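Local coordinates for protein putative L-alanine-DL-glutamate epimerase (Burkholderia xenovorans LB400, PDB 3SN4) that probably catalyses a racemisation or epimerisation in the manner of the mandelate racemase/muconate lactonizing enzyme family, and binds magnesium and 2-oxoglutarate, at residues F159-T164 against E215-L220; D240-E245 against L339-T344; W123-T128 against E343-R348. All coordinates share one frame; numbering follows the deposited sequence.

Overall arrangement
All three contacts are buried and meet around one bound 2-oxoglutarate, yet each is built differently. Contact 1 is the most regular, a backbone ladder between neighbouring parallel strands that carries the metal-binding carboxylate at its far end. Contact 2 starts from the next strand, 243-245, and reaches across to the segment 339-344, too far for backbone pairing; it relies on side chains packed across the barrel interior, and its outer end also meets a second subunit. Contact 3 shares E343 and T344 with contact 2, but continues past strand 342-344 into loops, where polar and charged hydrogen bonds join the packing of a tryptophan against an isoleucine. Contact 1 lies within the chain loop that contact 3 closes.

Contact 1: F159-T164 against E215-L220; sequences FRAIKT and EILLDL. With MG (magnesium ion), chain B; AKG (2-oxoglutaric acid), chain C.
The carboxylate of D219 is the flat group that meets K163 across this pair of strands, and its partners gather round its oxygens. OD2 binds the magnesium ion at 2.1 Å and has K163 CE beside it at 3.7 Å, while OD1 accepts a hydrogen bond from the backbone N of N221 and probably one from the metal-bound water. E245, E269, that water and two oxygens of 2-oxoglutarate complete the six ligands.

K163 reaches the ligand by a bend at chi3 (81°); the K163 and L217 side chains cross at about a right angle, K163 CG lying 3.5 Å from L217 CB. Its NZ then donates to 2-oxoglutarate O2 at 2.7 Å, with Y122 and E245 as further partners. Behind these groups runs a parallel ladder: L217 N bonds to I162 O at 2.8 Å, T164 N to L217 O, and D219 N to T164 O at 3.0 Å. A161, K163 and L217 share one side of the sheet; I162, T164, I216 and L218 lie on the other, where the first three pack against helix 193-210. Polar groups at the C-terminal ends of adjacent parallel strands, gathered round magnesium, are the hallmark of the enolase-superfamily barrel.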
# COMPACT_ATOMS: atom_id res chain seq x y z
N PHE A 159 -36.35 -12.19 -25.72
CA PHE A 159 -35.00 -11.96 -25.22
C PHE A 159 -35.05 -11.02 -24.03
O PHE A 159 -35.82 -10.05 -24.00
CB PHE A 159 -34.06 -11.52 -26.35
CG PHE A 159 -33.77 -12.64 -27.30
CD1 PHE A 159 -34.48 -12.77 -28.50
CD2 PHE A 159 -32.84 -13.64 -26.95
CE1 PHE A 159 -34.25 -13.85 -29.37
CE2 PHE A 159 -32.60 -14.73 -27.81
CZ PHE A 159 -33.31 -14.83 -29.02
N ARG A 160 -34.24 -11.33 -23.03
CA ARG A 160 -34.28 -10.64 -21.75
C ARG A 160 -33.34 -9.45 -21.70
O ARG A 160 -33.45 -8.60 -20.84
CB ARG A 160 -33.95 -11.63 -20.65
CG ARG A 160 -34.90 -12.79 -20.63
CD ARG A 160 -34.44 -13.86 -19.69
NE ARG A 160 -35.36 -14.99 -19.74
CZ ARG A 160 -35.32 -16.02 -18.92
NH1 ARG A 160 -34.38 -16.09 -17.96
NH2 ARG A 160 -36.21 -16.99 -19.05
N ALA A 161 -32.42 -9.40 -22.66
CA ALA A 161 -31.35 -8.41 -22.66
C ALA A 161 -30.80 -8.22 -24.07
O ALA A 161 -30.84 -9.14 -24.87
CB ALA A 161 -30.21 -8.83 -21.69
N ILE A 162 -30.31 -7.01 -24.36
CA ILE A 162 -29.71 -6.67 -25.64
C ILE A 162 -28.46 -5.81 -25.39
O ILE A 162 -28.37 -5.12 -24.37
CB ILE A 162 -30.71 -5.90 -26.57
CG1 ILE A 162 -31.07 -4.53 -26.01
CG2 ILE A 162 -31.97 -6.73 -26.83
CD1 ILE A 162 -32.07 -3.78 -26.87
N LYS A 163 -27.48 -5.88 -26.31
CA LYS A 163 -26.26 -5.07 -26.20
C LYS A 163 -26.01 -4.27 -27.46
O LYS A 163 -25.97 -4.83 -28.56
CB LYS A 163 -25.03 -5.92 -25.89
CG LYS A 163 -23.84 -5.08 -25.43
CD LYS A 163 -22.69 -5.88 -24.82
CE LYS A 163 -21.79 -6.51 -25.91
NZ LYS A 163 -20.85 -7.54 -25.34
N THR A 164 -25.78 -2.97 -27.29
CA THR A 164 -25.47 -2.06 -28.39
C THR A 164 -24.10 -1.44 -28.20
O THR A 164 -23.43 -1.68 -27.18
CB THR A 164 -26.53 -0.96 -28.49
OG1 THR A 164 -26.39 -0.26 -29.74
CG2 THR A 164 -26.45 -0.01 -27.30
N GLU A 215 -33.31 -5.82 -20.51
CA GLU A 215 -32.10 -5.19 -20.00
C GLU A 215 -31.28 -4.68 -21.17
O GLU A 215 -31.24 -5.32 -22.21
CB GLU A 215 -31.28 -6.17 -19.16
CG GLU A 215 -31.96 -6.68 -17.90
CD GLU A 215 -31.84 -5.75 -16.71
OE1 GLU A 215 -30.99 -4.82 -16.70
OE2 GLU A 215 -32.62 -5.97 -15.75
N ILE A 216 -30.61 -3.54 -20.97
CA ILE A 216 -29.79 -2.95 -22.00
C ILE A 216 -28.35 -2.88 -21.53
O ILE A 216 -28.06 -2.33 -20.45
CB ILE A 216 -30.27 -1.54 -22.36
CG1 ILE A 216 -31.71 -1.58 -22.91
CG2 ILE A 216 -29.34 -0.89 -23.36
CD1 ILE A 216 -32.24 -0.17 -23.28
N LEU A 217 -27.48 -3.48 -22.33
CA LEU A 217 -26.06 -3.48 -22.10
C LEU A 217 -25.44 -2.49 -23.09
O LEU A 217 -25.93 -2.35 -24.21
CB LEU A 217 -25.49 -4.88 -22.33
CG LEU A 217 -25.80 -5.96 -21.28
CD1 LEU A 217 -27.28 -6.35 -21.29
CD2 LEU A 217 -24.93 -7.19 -21.46
N LEU A 218 -24.36 -1.82 -22.68
CA LEU A 218 -23.64 -0.90 -23.55
C LEU A 218 -22.18 -1.32 -23.59
O LEU A 218 -21.53 -1.48 -22.54
CB LEU A 218 -23.77 0.53 -23.05
CG LEU A 218 -23.08 1.68 -23.80
CD1 LEU A 218 -23.57 1.85 -25.26
CD2 LEU A 218 -23.27 2.95 -23.00
N ASP A 219 -21.65 -1.50 -24.81
CA ASP A 219 -20.24 -1.81 -25.02
C ASP A 219 -19.55 -0.62 -25.64
O ASP A 219 -19.94 -0.15 -26.71
CB ASP A 219 -20.08 -3.06 -25.89
CG ASP A 219 -18.68 -3.67 -25.84
OD1 ASP A 219 -17.69 -3.02 -25.41
OD2 ASP A 219 -18.57 -4.83 -26.29
N LEU A 220 -18.54 -0.12 -24.92
CA LEU A 220 -17.70 1.00 -25.36
C LEU A 220 -16.32 0.54 -25.87
O LEU A 220 -15.53 1.36 -26.35
CB LEU A 220 -17.54 1.99 -24.21
CG LEU A 220 -18.86 2.52 -23.58
CD1 LEU A 220 -18.56 3.36 -22.29
CD2 LEU A 220 -19.66 3.32 -24.60
MG MG B . -17.09 -6.28 -25.88
C1 AKG C . -18.17 -8.10 -27.88
O1 AKG C . -18.71 -9.06 -28.51
O2 AKG C . -18.53 -7.82 -26.69
C2 AKG C . -17.07 -7.31 -28.50
O5 AKG C . -16.66 -6.29 -27.96
C3 AKG C . -16.35 -7.74 -29.76
C4 AKG C . -16.79 -7.15 -31.11
C5 AKG C . -16.92 -5.66 -31.33
O3 AKG C . -17.93 -5.09 -30.84
O4 AKG C . -16.06 -5.05 -32.04
O HOH W 1 -15.75 -4.86 -25.29

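Contact 2: D240-E245 against L339-T344; sequences DLFWVE and LRIMET. With MG (magnesium ion), chain B; AKG (2-oxoglutaric acid), chain C.
F242 and R340 approach from opposite directions, and CZ of F242 stands over one face of the R340 guanidinium. This atom sits 3.2 Å from R340 CZ, and the two planes are inclined by 39°, so the groups lean on each other without stacking flat. A water over the centre of the F242 ring joins the pair: it donates to F242 O at 2.7 Å and accepts from R340 NH2 at 3.0 Å. The neighbouring subunit finishes this corner, its E227 forming a salt bridge with R340 NE and its K231 a cation-pi contact with F242.

W243 runs past R340 in the reverse sense, and R340 CG meets the indole at its edge, 4.1 Å from CZ3. I341 reaches both aromatics, its CG2 lying 4.0 Å from W243 CZ3 and its CD1 touching F242 CZ. At the other end of the indole, W243 NE1 donates to E245 OE2 at 2.9 Å along a bent path (135°), from the anti side of the carboxylate. That bond and the salt bridge to K163 steady E245, whose extended chain takes OE1 to the magnesium ion. F242, W243 and I341, with the R340 chain laid alongside, form a largely aromatic and apolar layer inside the barrel that ends at a second-shell tryptophan behind a metal-binding glutamate, at the C-terminal end of strand 243-245.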
# COMPACT_ATOMS: atom_id res chain seq x y z
N ASP A 240 -30.87 3.09 -17.02
CA ASP A 240 -30.81 1.80 -16.36
C ASP A 240 -30.05 0.83 -17.26
O ASP A 240 -30.60 0.28 -18.21
CB ASP A 240 -32.21 1.27 -16.05
CG ASP A 240 -32.20 -0.12 -15.45
OD1 ASP A 240 -31.21 -0.46 -14.73
OD2 ASP A 240 -33.18 -0.87 -15.68
N LEU A 241 -28.77 0.65 -16.98
CA LEU A 241 -27.90 -0.21 -17.79
C LEU A 241 -27.48 -1.46 -17.01
O LEU A 241 -27.04 -1.35 -15.86
CB LEU A 241 -26.70 0.61 -18.28
CG LEU A 241 -27.08 1.85 -19.11
CD1 LEU A 241 -25.89 2.78 -19.41
CD2 LEU A 241 -27.73 1.38 -20.38
N PHE A 242 -27.66 -2.63 -17.62
CA PHE A 242 -27.27 -3.94 -17.07
C PHE A 242 -25.74 -3.98 -16.83
O PHE A 242 -25.28 -4.41 -15.77
CB PHE A 242 -27.74 -5.03 -18.05
CG PHE A 242 -27.44 -6.44 -17.65
CD1 PHE A 242 -28.41 -7.23 -17.07
CD2 PHE A 242 -26.21 -7.01 -17.92
CE1 PHE A 242 -28.15 -8.58 -16.73
CE2 PHE A 242 -25.94 -8.34 -17.58
CZ PHE A 242 -26.91 -9.13 -17.01
N TRP A 243 -24.98 -3.55 -17.83
CA TRP A 243 -23.57 -3.22 -17.65
C TRP A 243 -23.09 -2.26 -18.70
O TRP A 243 -23.75 -2.08 -19.73
CB TRP A 243 -22.68 -4.46 -17.58
CG TRP A 243 -22.32 -5.17 -18.85
CD1 TRP A 243 -21.97 -4.63 -20.05
CD2 TRP A 243 -22.19 -6.58 -19.00
NE1 TRP A 243 -21.68 -5.62 -20.96
CE2 TRP A 243 -21.79 -6.83 -20.32
CE3 TRP A 243 -22.41 -7.67 -18.15
CZ2 TRP A 243 -21.61 -8.11 -20.81
CZ3 TRP A 243 -22.22 -8.94 -18.64
CH2 TRP A 243 -21.82 -9.15 -19.96
N VAL A 244 -21.96 -1.62 -18.41
CA VAL A 244 -21.18 -0.87 -19.39
C VAL A 244 -19.83 -1.56 -19.52
O VAL A 244 -19.13 -1.78 -18.53
CB VAL A 244 -20.98 0.58 -19.00
CG1 VAL A 244 -20.23 1.33 -20.11
CG2 VAL A 244 -22.32 1.28 -18.71
N GLU A 245 -19.51 -1.92 -20.75
CA GLU A 245 -18.37 -2.74 -21.07
C GLU A 245 -17.28 -1.84 -21.59
O GLU A 245 -17.50 -1.02 -22.50
CB GLU A 245 -18.80 -3.75 -22.12
CG GLU A 245 -17.86 -4.92 -22.38
CD GLU A 245 -18.56 -6.00 -23.23
OE1 GLU A 245 -17.88 -6.69 -23.97
OE2 GLU A 245 -19.80 -6.14 -23.16
N LEU A 339 -21.69 -17.76 -13.22
CA LEU A 339 -21.99 -17.35 -14.59
C LEU A 339 -22.95 -16.15 -14.60
O LEU A 339 -24.09 -16.25 -14.14
CB LEU A 339 -22.63 -18.50 -15.37
CG LEU A 339 -23.01 -18.18 -16.84
CD1 LEU A 339 -21.78 -18.12 -17.69
CD2 LEU A 339 -23.97 -19.20 -17.37
N ARG A 340 -22.50 -15.03 -15.16
CA ARG A 340 -23.34 -13.82 -15.17
C ARG A 340 -24.52 -13.95 -16.15
O ARG A 340 -25.67 -13.68 -15.80
CB ARG A 340 -22.52 -12.58 -15.53
CG ARG A 340 -23.30 -11.26 -15.42
CD ARG A 340 -23.82 -11.07 -14.03
NE ARG A 340 -24.81 -10.01 -13.88
CZ ARG A 340 -26.13 -10.15 -14.03
NH1 ARG A 340 -26.68 -11.31 -14.39
NH2 ARG A 340 -26.91 -9.09 -13.85
N ILE A 341 -24.18 -14.34 -17.37
CA ILE A 341 -25.08 -14.40 -18.53
C ILE A 341 -24.22 -14.86 -19.72
O ILE A 341 -22.99 -14.81 -19.64
CB ILE A 341 -25.69 -13.00 -18.81
CG1 ILE A 341 -26.85 -13.08 -19.82
CG2 ILE A 341 -24.62 -12.04 -19.29
CD1 ILE A 341 -27.72 -11.79 -19.83
N MSE A 342 -24.84 -15.27 -20.83
CA MSE A 342 -24.10 -15.60 -22.04
C MSE A 342 -24.42 -14.69 -23.20
O MSE A 342 -25.58 -14.37 -23.48
CB MSE A 342 -24.35 -17.02 -22.51
CG MSE A 342 -23.44 -17.37 -23.75
SE MSE A 342 -23.30 -19.18 -23.84
CE MSE A 342 -22.94 -19.33 -25.79
N GLU A 343 -23.36 -14.29 -23.89
CA GLU A 343 -23.48 -13.46 -25.09
C GLU A 343 -23.84 -14.33 -26.27
O GLU A 343 -23.32 -15.43 -26.43
CB GLU A 343 -22.15 -12.79 -25.41
CG GLU A 343 -22.18 -11.89 -26.64
CD GLU A 343 -20.89 -11.13 -26.86
OE1 GLU A 343 -19.82 -11.56 -26.36
OE2 GLU A 343 -20.96 -10.07 -27.54
N THR A 344 -24.70 -13.82 -27.11
CA THR A 344 -24.92 -14.48 -28.38
C THR A 344 -25.41 -13.49 -29.43
O THR A 344 -26.16 -12.60 -29.11
CB THR A 344 -25.89 -15.64 -28.23
OG1 THR A 344 -25.66 -16.53 -29.31
CG2 THR A 344 -27.35 -15.17 -28.21
MG MG B . -17.09 -6.28 -25.88
C1 AKG C . -18.17 -8.10 -27.88
O1 AKG C . -18.71 -9.06 -28.51
O2 AKG C . -18.53 -7.82 -26.69
C2 AKG C . -17.07 -7.31 -28.50
O5 AKG C . -16.66 -6.29 -27.96
C3 AKG C . -16.35 -7.74 -29.76
C4 AKG C . -16.79 -7.15 -31.11
C5 AKG C . -16.92 -5.66 -31.33
O3 AKG C . -17.93 -5.09 -30.84
O4 AKG C . -16.06 -5.05 -32.04
O HOH W 2 -25.86 -6.32 -13.95
O HOH W 1 -15.75 -4.86 -25.29

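Contact 3: W123-T128 against E343-R348; sequences WSHCPT and ETDIDR. With AKG (2-oxoglutaric acid), chain C.
H125 and D345 form a His-carboxylate pair at the edge of the 2-oxoglutarate site, where the loop after strand 118-123 meets the loop after strand 342-344. ND1 of H125 donates to D345 OD1 at 2.7 Å, almost in the ring plane and on the syn side of the carboxylate. The opposite ring nitrogen, NE2, gives a longer bond of 3.2 Å to O3 of the ligand's C5 carboxylate, so the imidazole is held at both nitrogens and its rotation is fixed, with W129 stacked against it. S124 works one residue back. A chi1 of -170° swings its OG to the side opposite its own N, where it donates to the anti lone pair of E343 OE2 at 2.7 Å, beside the C1 carboxylate of 2-oxoglutarate, the one next to the keto group.

Farther from the ligand, W123 is clasped on both faces. I346 CB stands 3.6 Å from the centroid of the five-membered ring, a CH-pi contact only 5° off the ring normal, while C126 SG lies over the other face. At the edge, NE1 donates in the ring plane to D347 OD2 at 3.1 Å, although it meets the carboxylate from above its plane. Two waters also donate to OD2 and tie it to S124 O and H125 O; OD1 has a salt bridge to R130.

The backbone bond from S124 N to T344 O (2.8 Å) continues the parallel pairing of W123 with T344, and W123 also makes backbone hydrogen bonds with A161 and K163. Strand 118-123 thus lies between strands 342-344 and 161-168, with helix 144-156 packed against W123 and helix 128-132 against D345 and D347.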
# COMPACT_ATOMS: atom_id res chain seq x y z
N TRP A 123 -28.88 -10.74 -26.52
CA TRP A 123 -28.76 -10.59 -27.96
C TRP A 123 -27.78 -9.47 -28.22
O TRP A 123 -28.09 -8.29 -28.01
CB TRP A 123 -30.12 -10.28 -28.56
CG TRP A 123 -30.15 -9.96 -30.04
CD1 TRP A 123 -29.10 -9.66 -30.85
CD2 TRP A 123 -31.32 -9.82 -30.85
NE1 TRP A 123 -29.54 -9.38 -32.13
CE2 TRP A 123 -30.90 -9.46 -32.14
CE3 TRP A 123 -32.69 -9.97 -30.60
CZ2 TRP A 123 -31.81 -9.25 -33.20
CZ3 TRP A 123 -33.59 -9.77 -31.64
CH2 TRP A 123 -33.15 -9.42 -32.92
N SER A 124 -26.59 -9.87 -28.64
CA SER A 124 -25.47 -8.96 -28.74
C SER A 124 -25.46 -8.31 -30.09
O SER A 124 -26.12 -8.79 -31.03
CB SER A 124 -24.16 -9.70 -28.51
OG SER A 124 -23.14 -8.75 -28.38
N HIS A 125 -24.71 -7.20 -30.19
CA HIS A 125 -24.62 -6.40 -31.42
C HIS A 125 -26.00 -6.08 -31.97
O HIS A 125 -26.27 -6.29 -33.16
CB HIS A 125 -23.76 -7.13 -32.46
CG HIS A 125 -22.37 -7.35 -32.01
ND1 HIS A 125 -21.94 -8.53 -31.46
CD2 HIS A 125 -21.32 -6.49 -31.94
CE1 HIS A 125 -20.67 -8.41 -31.10
NE2 HIS A 125 -20.27 -7.18 -31.38
N CYS A 126 -26.86 -5.58 -31.09
CA CYS A 126 -28.23 -5.31 -31.39
C CYS A 126 -28.50 -3.83 -31.06
O CYS A 126 -28.64 -3.49 -29.87
CB CYS A 126 -29.11 -6.22 -30.54
SG CYS A 126 -30.90 -5.88 -30.57
N PRO A 127 -28.62 -2.95 -32.09
CA PRO A 127 -28.72 -3.19 -33.54
C PRO A 127 -27.41 -3.06 -34.31
O PRO A 127 -27.44 -2.86 -35.52
CB PRO A 127 -29.69 -2.10 -33.98
CG PRO A 127 -29.53 -0.98 -32.96
CD PRO A 127 -28.75 -1.52 -31.78
N THR A 128 -26.28 -3.22 -33.63
CA THR A 128 -24.96 -3.02 -34.24
C THR A 128 -24.74 -3.74 -35.58
O THR A 128 -24.27 -3.13 -36.53
CB THR A 128 -23.86 -3.42 -33.24
OG1 THR A 128 -24.16 -2.82 -31.97
CG2 THR A 128 -22.47 -2.98 -33.77
N GLU A 343 -23.36 -14.29 -23.89
CA GLU A 343 -23.48 -13.46 -25.09
C GLU A 343 -23.84 -14.33 -26.27
O GLU A 343 -23.32 -15.43 -26.43
CB GLU A 343 -22.15 -12.79 -25.41
CG GLU A 343 -22.18 -11.89 -26.64
CD GLU A 343 -20.89 -11.13 -26.86
OE1 GLU A 343 -19.82 -11.56 -26.36
OE2 GLU A 343 -20.96 -10.07 -27.54
N THR A 344 -24.70 -13.82 -27.11
CA THR A 344 -24.92 -14.48 -28.38
C THR A 344 -25.41 -13.49 -29.43
O THR A 344 -26.16 -12.60 -29.11
CB THR A 344 -25.89 -15.64 -28.23
OG1 THR A 344 -25.66 -16.53 -29.31
CG2 THR A 344 -27.35 -15.17 -28.21
N ASP A 345 -24.97 -13.68 -30.67
CA ASP A 345 -25.46 -12.89 -31.80
C ASP A 345 -26.67 -13.59 -32.40
O ASP A 345 -26.59 -14.68 -32.95
CB ASP A 345 -24.37 -12.70 -32.85
CG ASP A 345 -23.24 -11.74 -32.40
OD1 ASP A 345 -23.48 -10.77 -31.63
OD2 ASP A 345 -22.10 -11.94 -32.88
N ILE A 346 -27.82 -12.96 -32.30
CA ILE A 346 -29.03 -13.59 -32.78
C ILE A 346 -29.19 -13.35 -34.29
O ILE A 346 -29.77 -14.17 -34.99
CB ILE A 346 -30.24 -13.15 -31.92
CG1 ILE A 346 -30.04 -13.67 -30.48
CG2 ILE A 346 -31.59 -13.67 -32.50
CD1 ILE A 346 -30.18 -15.18 -30.36
N ASP A 347 -28.64 -12.23 -34.78
CA ASP A 347 -28.61 -11.99 -36.22
C ASP A 347 -27.65 -13.02 -36.79
O ASP A 347 -26.55 -13.19 -36.28
CB ASP A 347 -28.08 -10.59 -36.56
CG ASP A 347 -28.96 -9.48 -36.03
OD1 ASP A 347 -30.05 -9.28 -36.62
OD2 ASP A 347 -28.56 -8.83 -35.03
N ARG A 348 -28.09 -13.72 -37.85
CA ARG A 348 -27.31 -14.79 -38.46
C ARG A 348 -27.14 -14.53 -39.94
O ARG A 348 -28.04 -14.00 -40.59
CB ARG A 348 -28.05 -16.11 -38.38
CG ARG A 348 -27.98 -16.85 -37.08
CD ARG A 348 -28.38 -18.33 -37.31
NE ARG A 348 -29.21 -18.56 -38.51
CZ ARG A 348 -30.53 -18.38 -38.60
NH1 ARG A 348 -31.23 -17.95 -37.54
NH2 ARG A 348 -31.16 -18.62 -39.75
C1 AKG C . -18.17 -8.10 -27.88
O1 AKG C . -18.71 -9.06 -28.51
O2 AKG C . -18.53 -7.82 -26.69
C2 AKG C . -17.07 -7.31 -28.50
O5 AKG C . -16.66 -6.29 -27.96
C3 AKG C . -16.35 -7.74 -29.76
C4 AKG C . -16.79 -7.15 -31.11
C5 AKG C . -16.92 -5.66 -31.33
O3 AKG C . -17.93 -5.09 -30.84
O4 AKG C . -16.06 -5.05 -32.04
O HOH W 3 -26.74 -10.01 -33.38
O HOH W 4 -28.24 -6.09 -34.97